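Local coordinates for protein Xaa-Pro dipeptidase (Lactobacillus brevis, PDB 3I7M) that probably acts as a manganese-dependent aminopeptidase of the M24B family, this piece being its creatinase/prolidase N-terminal domain, at residues H16-T28 with V97-L109. Numbering follows the deposited sequence. Where two conformers were deposited one is given.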
loop_
_atom_site.group_PDB
_atom_site.type_symbol
_atom_site.label_atom_id
_atom_site.label_comp_id
_atom_site.label_asym_id
_atom_site.label_seq_id
_atom_site.Cartn_x
_atom_site.Cartn_y
_atom_site.Cartn_z
ATOM N N HIS A 16 -4.361 -12.093 10.136
ATOM C CA HIS A 16 -5.344 -12.381 9.115
ATOM C C HIS A 16 -4.805 -13.219 7.973
ATOM O O HIS A 16 -5.489 -13.421 6.975
ATOM C CB HIS A 16 -5.891 -11.042 8.611
ATOM C CG HIS A 16 -6.842 -10.409 9.572
ATOM N ND1 HIS A 16 -6.428 -9.776 10.702
ATOM C CD2 HIS A 16 -8.200 -10.395 9.616
ATOM C CE1 HIS A 16 -7.467 -9.374 11.407
ATOM N NE2 HIS A 16 -8.560 -9.704 10.744
ATOM N N HIS A 17 -3.582 -13.702 8.104
ATOM C CA HIS A 17 -3.009 -14.626 7.148
ATOM C C HIS A 17 -2.941 -13.950 5.760
ATOM O O HIS A 17 -3.117 -14.606 4.717
ATOM C CB HIS A 17 -3.836 -15.941 7.186
ATOM C CG HIS A 17 -4.264 -16.354 8.583
ATOM N ND1 HIS A 17 -5.586 -16.411 8.983
ATOM C CD2 HIS A 17 -3.535 -16.659 9.680
ATOM C CE1 HIS A 17 -5.653 -16.761 10.255
ATOM N NE2 HIS A 17 -4.421 -16.947 10.696
ATOM N N ALA A 18 -2.716 -12.648 5.764
ATOM C CA ALA A 18 -2.593 -11.868 4.537
ATOM C C ALA A 18 -1.139 -11.840 4.085
ATOM O O ALA A 18 -0.209 -11.628 4.895
ATOM C CB ALA A 18 -3.055 -10.442 4.764
ATOM N N SER A 19 -0.922 -11.964 2.788
ATOM C CA SER A 19 0.371 -11.779 2.236
ATOM C C SER A 19 0.884 -10.352 2.313
ATOM O O SER A 19 2.111 -10.099 2.334
ATOM C CB SER A 19 0.415 -12.188 0.767
ATOM O OG SER A 19 0.096 -13.583 0.594
HETATM N N MSE A 20 -0.062 -9.430 2.245
HETATM C CA MSE A 20 0.283 -8.005 2.317
HETATM C C MSE A 20 -1.002 -7.251 2.523
HETATM O O MSE A 20 -2.101 -7.742 2.275
HETATM C CB MSE A 20 1.008 -7.480 1.126
HETATM C CG MSE A 20 0.170 -7.581 -0.109
HETATM SE SE MSE A 20 1.178 -7.146 -1.693
HETATM C CE MSE A 20 -0.193 -6.983 -2.883
ATOM N N THR A 21 -0.832 -6.019 3.008
ATOM C CA THR A 21 -1.887 -5.020 3.108
ATOM C C THR A 21 -1.527 -3.859 2.195
ATOM O O THR A 21 -0.404 -3.335 2.312
ATOM C CB THR A 21 -2.022 -4.612 4.534
ATOM O OG1 THR A 21 -2.601 -5.714 5.260
ATOM C CG2 THR A 21 -2.936 -3.428 4.684
ATOM N N TYR A 22 -2.477 -3.438 1.361
ATOM C CA TYR A 22 -2.274 -2.325 0.414
ATOM C C TYR A 22 -3.116 -1.187 0.906
ATOM O O TYR A 22 -4.365 -1.270 0.840
ATOM C CB TYR A 22 -2.683 -2.807 -0.973
ATOM C CG TYR A 22 -2.537 -1.730 -2.023
ATOM C CD1 TYR A 22 -1.353 -1.618 -2.736
ATOM C CD2 TYR A 22 -3.594 -0.959 -2.395
ATOM C CE1 TYR A 22 -1.211 -0.610 -3.679
ATOM C CE2 TYR A 22 -3.451 0.072 -3.372
ATOM C CZ TYR A 22 -2.264 0.161 -4.002
ATOM O OH TYR A 22 -2.100 1.192 -4.944
ATOM N N LEU A 23 -2.505 -0.116 1.427
ATOM C CA LEU A 23 -3.206 1.081 1.955
ATOM C C LEU A 23 -3.195 2.164 0.877
ATOM O O LEU A 23 -2.113 2.460 0.298
ATOM C CB LEU A 23 -2.500 1.552 3.186
ATOM C CG LEU A 23 -2.519 0.549 4.335
ATOM C CD1 LEU A 23 -1.715 1.172 5.489
ATOM C CD2 LEU A 23 -3.897 0.092 4.769
ATOM N N SER A 24 -4.386 2.666 0.597
ATOM C CA SER A 24 -4.610 3.671 -0.465
ATOM C C SER A 24 -5.310 4.919 0.013
ATOM O O SER A 24 -5.436 5.874 -0.796
ATOM C CB SER A 24 -5.442 3.007 -1.579
ATOM O OG SER A 24 -6.673 2.493 -1.048
ATOM N N ASN A 25 -5.900 4.919 1.206
ATOM C CA ASN A 25 -6.684 6.059 1.670
ATOM C C ASN A 25 -5.710 7.171 2.062
ATOM O O ASN A 25 -4.925 6.948 2.943
ATOM C CB ASN A 25 -7.606 5.621 2.821
ATOM C CG ASN A 25 -8.535 6.677 3.301
ATOM O OD1 ASN A 25 -8.418 7.871 2.943
ATOM N ND2 ASN A 25 -9.498 6.264 4.073
ATOM N N PRO A 26 -5.795 8.345 1.399
ATOM C CA PRO A 26 -4.820 9.382 1.774
ATOM C C PRO A 26 -4.915 9.726 3.276
ATOM O O PRO A 26 -3.909 10.111 3.856
ATOM C CB PRO A 26 -5.214 10.580 0.934
ATOM C CG PRO A 26 -6.070 10.043 -0.188
ATOM C CD PRO A 26 -6.657 8.742 0.272
ATOM N N LYS A 27 -6.087 9.633 3.869
ATOM C CA LYS A 27 -6.230 9.903 5.341
ATOM C C LYS A 27 -5.472 8.883 6.144
ATOM O O LYS A 27 -4.870 9.196 7.171
ATOM C CB LYS A 27 -7.679 9.912 5.746
ATOM C CG LYS A 27 -8.542 11.045 5.130
ATOM C CD LYS A 27 -8.303 12.429 5.767
ATOM C CE LYS A 27 -9.054 13.550 4.996
ATOM N NZ LYS A 27 -8.736 14.972 5.459
ATOM N N THR A 28 -5.470 7.613 5.716
ATOM C CA THR A 28 -4.697 6.605 6.407
ATOM C C THR A 28 -3.205 6.855 6.246
ATOM O O THR A 28 -2.440 6.752 7.208
ATOM C CB THR A 28 -5.041 5.219 5.835
ATOM O OG1 THR A 28 -6.438 5.066 5.972
ATOM C CG2 THR A 28 -4.296 4.121 6.590
ATOM N N VAL A 97 7.397 -12.049 -2.490
ATOM C CA VAL A 97 6.017 -12.270 -2.164
ATOM C C VAL A 97 5.223 -12.529 -3.417
ATOM O O VAL A 97 5.254 -11.739 -4.383
ATOM C CB VAL A 97 5.420 -11.070 -1.384
ATOM C CG1 VAL A 97 3.882 -11.236 -1.280
ATOM C CG2 VAL A 97 6.114 -10.875 -0.038
ATOM N N ASN A 98 4.532 -13.668 -3.441
ATOM C CA ASN A 98 3.563 -13.985 -4.482
ATOM C C ASN A 98 2.254 -13.946 -3.750
ATOM O O ASN A 98 1.883 -14.935 -3.092
ATOM C CB ASN A 98 3.813 -15.370 -5.088
ATOM C CG ASN A 98 2.747 -15.788 -6.109
ATOM O OD1 ASN A 98 1.967 -14.981 -6.610
ATOM N ND2 ASN A 98 2.753 -17.083 -6.450
ATOM N N PRO A 99 1.546 -12.798 -3.811
ATOM C CA PRO A 99 0.449 -12.638 -2.847
ATOM C C PRO A 99 -0.746 -13.528 -3.042
ATOM O O PRO A 99 -1.264 -13.724 -4.174
ATOM C CB PRO A 99 0.031 -11.175 -2.999
ATOM C CG PRO A 99 0.510 -10.752 -4.285
ATOM C CD PRO A 99 1.755 -11.578 -4.612
ATOM N N GLU A 100 -1.218 -14.056 -1.935
ATOM C CA GLU A 100 -2.465 -14.804 -1.929
ATOM C C GLU A 100 -3.516 -13.884 -1.345
ATOM O O GLU A 100 -3.995 -13.011 -2.084
ATOM C CB GLU A 100 -2.303 -16.131 -1.184
ATOM C CG GLU A 100 -1.374 -17.075 -1.971
ATOM C CD GLU A 100 -1.261 -18.470 -1.393
ATOM O OE1 GLU A 100 -2.123 -18.889 -0.604
ATOM O OE2 GLU A 100 -0.275 -19.137 -1.761
ATOM N N HIS A 101 -3.835 -13.942 -0.064
ATOM C CA HIS A 101 -4.797 -13.015 0.493
ATOM C C HIS A 101 -4.181 -11.646 0.622
ATOM O O HIS A 101 -3.053 -11.507 1.118
ATOM C CB HIS A 101 -5.368 -13.494 1.810
ATOM C CG HIS A 101 -6.079 -14.779 1.694
ATOM N ND1 HIS A 101 -7.418 -14.865 1.398
ATOM C CD2 HIS A 101 -5.598 -16.041 1.673
ATOM C CE1 HIS A 101 -7.757 -16.148 1.342
ATOM N NE2 HIS A 101 -6.665 -16.878 1.471
ATOM N N VAL A 102 -4.860 -10.627 0.084
ATOM C CA VAL A 102 -4.446 -9.225 0.131
ATOM C C VAL A 102 -5.514 -8.400 0.816
ATOM O O VAL A 102 -6.698 -8.532 0.494
ATOM C CB VAL A 102 -4.142 -8.649 -1.285
ATOM C CG1 VAL A 102 -3.693 -7.222 -1.147
ATOM C CG2 VAL A 102 -3.087 -9.489 -1.991
ATOM N N ALA A 103 -5.156 -7.616 1.828
ATOM C CA ALA A 103 -6.078 -6.714 2.487
ATOM C C ALA A 103 -5.985 -5.342 1.841
ATOM O O ALA A 103 -4.891 -4.894 1.469
ATOM C CB ALA A 103 -5.717 -6.606 3.952
ATOM N N ILE A 104 -7.152 -4.737 1.669
ATOM C CA ILE A 104 -7.277 -3.384 1.104
ATOM C C ILE A 104 -8.250 -2.571 1.983
ATOM O O ILE A 104 -8.971 -3.150 2.825
ATOM C CB ILE A 104 -7.724 -3.375 -0.372
ATOM C CG1 ILE A 104 -8.928 -4.271 -0.569
ATOM C CG2 ILE A 104 -6.540 -3.820 -1.254
ATOM C CD1 ILE A 104 -9.621 -4.051 -1.860
ATOM N N GLU A 105 -8.337 -1.280 1.768
ATOM C CA GLU A 105 -9.264 -0.384 2.427
ATOM C C GLU A 105 -10.458 -0.288 1.481
ATOM O O GLU A 105 -10.599 0.614 0.635
ATOM C CB GLU A 105 -8.629 1.005 2.604
ATOM C CG GLU A 105 -7.439 0.897 3.546
ATOM C CD GLU A 105 -6.846 2.245 3.813
ATOM O OE1 GLU A 105 -5.959 2.687 3.035
ATOM O OE2 GLU A 105 -7.212 2.861 4.840
ATOM N N LYS A 106 -11.374 -1.221 1.629
ATOM C CA LYS A 106 -12.450 -1.370 0.646
ATOM C C LYS A 106 -13.415 -0.220 0.642
ATOM O O LYS A 106 -14.085 0.047 -0.356
ATOM C CB LYS A 106 -13.230 -2.662 0.880
ATOM C CG LYS A 106 -12.356 -3.845 0.635
ATOM C CD LYS A 106 -13.132 -5.199 0.594
ATOM C CE LYS A 106 -12.272 -6.353 0.077
ATOM N NZ LYS A 106 -13.072 -7.693 0.035
ATOM N N GLY A 107 -13.580 0.510 1.740
ATOM C CA GLY A 107 -14.457 1.658 1.742
ATOM C C GLY A 107 -14.002 2.798 0.878
ATOM O O GLY A 107 -14.820 3.645 0.471
ATOM N N GLN A 108 -12.724 2.846 0.547
ATOM C CA GLN A 108 -12.125 3.930 -0.234
ATOM C C GLN A 108 -11.634 3.465 -1.602
ATOM O O GLN A 108 -11.717 4.266 -2.546
ATOM C CB GLN A 108 -10.992 4.606 0.585
ATOM C CG GLN A 108 -10.286 5.742 -0.149
ATOM C CD GLN A 108 -9.167 5.338 -1.044
ATOM O OE1 GLN A 108 -8.725 6.149 -1.928
ATOM N NE2 GLN A 108 -8.629 4.244 -0.769
ATOM N N LEU A 109 -11.054 2.287 -1.734
ATOM C CA LEU A 109 -10.353 1.903 -2.974
ATOM C C LEU A 109 -11.376 1.663 -4.074
ATOM O O LEU A 109 -12.347 0.904 -3.877
ATOM C CB LEU A 109 -9.487 0.682 -2.717
ATOM C CG LEU A 109 -8.599 0.293 -3.889
ATOM C CD1 LEU A 109 -7.628 1.398 -4.261
ATOM C CD2 LEU A 109 -7.874 -1.015 -3.620
HETATM O O HOH W 1 -2.301 -15.194 2.289
HETATM O O HOH W 2 -6.598 -0.152 -0.193
HETATM O O HOH W 3 -9.732 3.518 5.184
#
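Glu105 reaches across to the turn that follows strand 20-23, its CG 3.8 Å from Leu23 CD2 and its carboxylate against Asn25 CB. Two backbone amides converge on Glu105 OE1: Ser24 N meets it nearly along the C-O axis, whereas Asn25 N, at 2.9 Å from OE1, comes from above the carboxylate plane. Thr28 OG1 donates to the syn lone pair of Glu105 OE2 at 2.6 Å, and a water that accepts from Asn25 ND2 donates to Glu105 OE2. These bonds probably hold the buried carboxylate in one rotation, and the nearby start of helix 26-33, N-capped by Asn25, would probably help stabilise a negative charge. Gln108 NE2 makes a short, bent bond to Ser24 OG (2.6 Å); a bend at chi2 (-86°) brings the amide alongside Asn25, the two amide planes 17° apart.

The strands run parallel, their short axes 4.7 Å apart at closest approach. Ala103 N donates to Met20 O, and Ala103 O receives Tyr22 N at 2.8 Å with a nearly straight N-H...O angle of 174°. On one face Met20 CE rests against both methyls of Val102 at 3.9 Å, where Met20 also touches Val92 of helix 84-94; on the other, Thr21 OG1 packs on Ala103 CB and is hydrogen-bonded to Thr13 OG1 of helix 5-15. Glu100 N donates to Ser19 OG. This pairing joins two of three neighbouring parallel strands (with 125-129) in the helix-flanked mixed sheet of the creatinase/prolidase N-terminal domain.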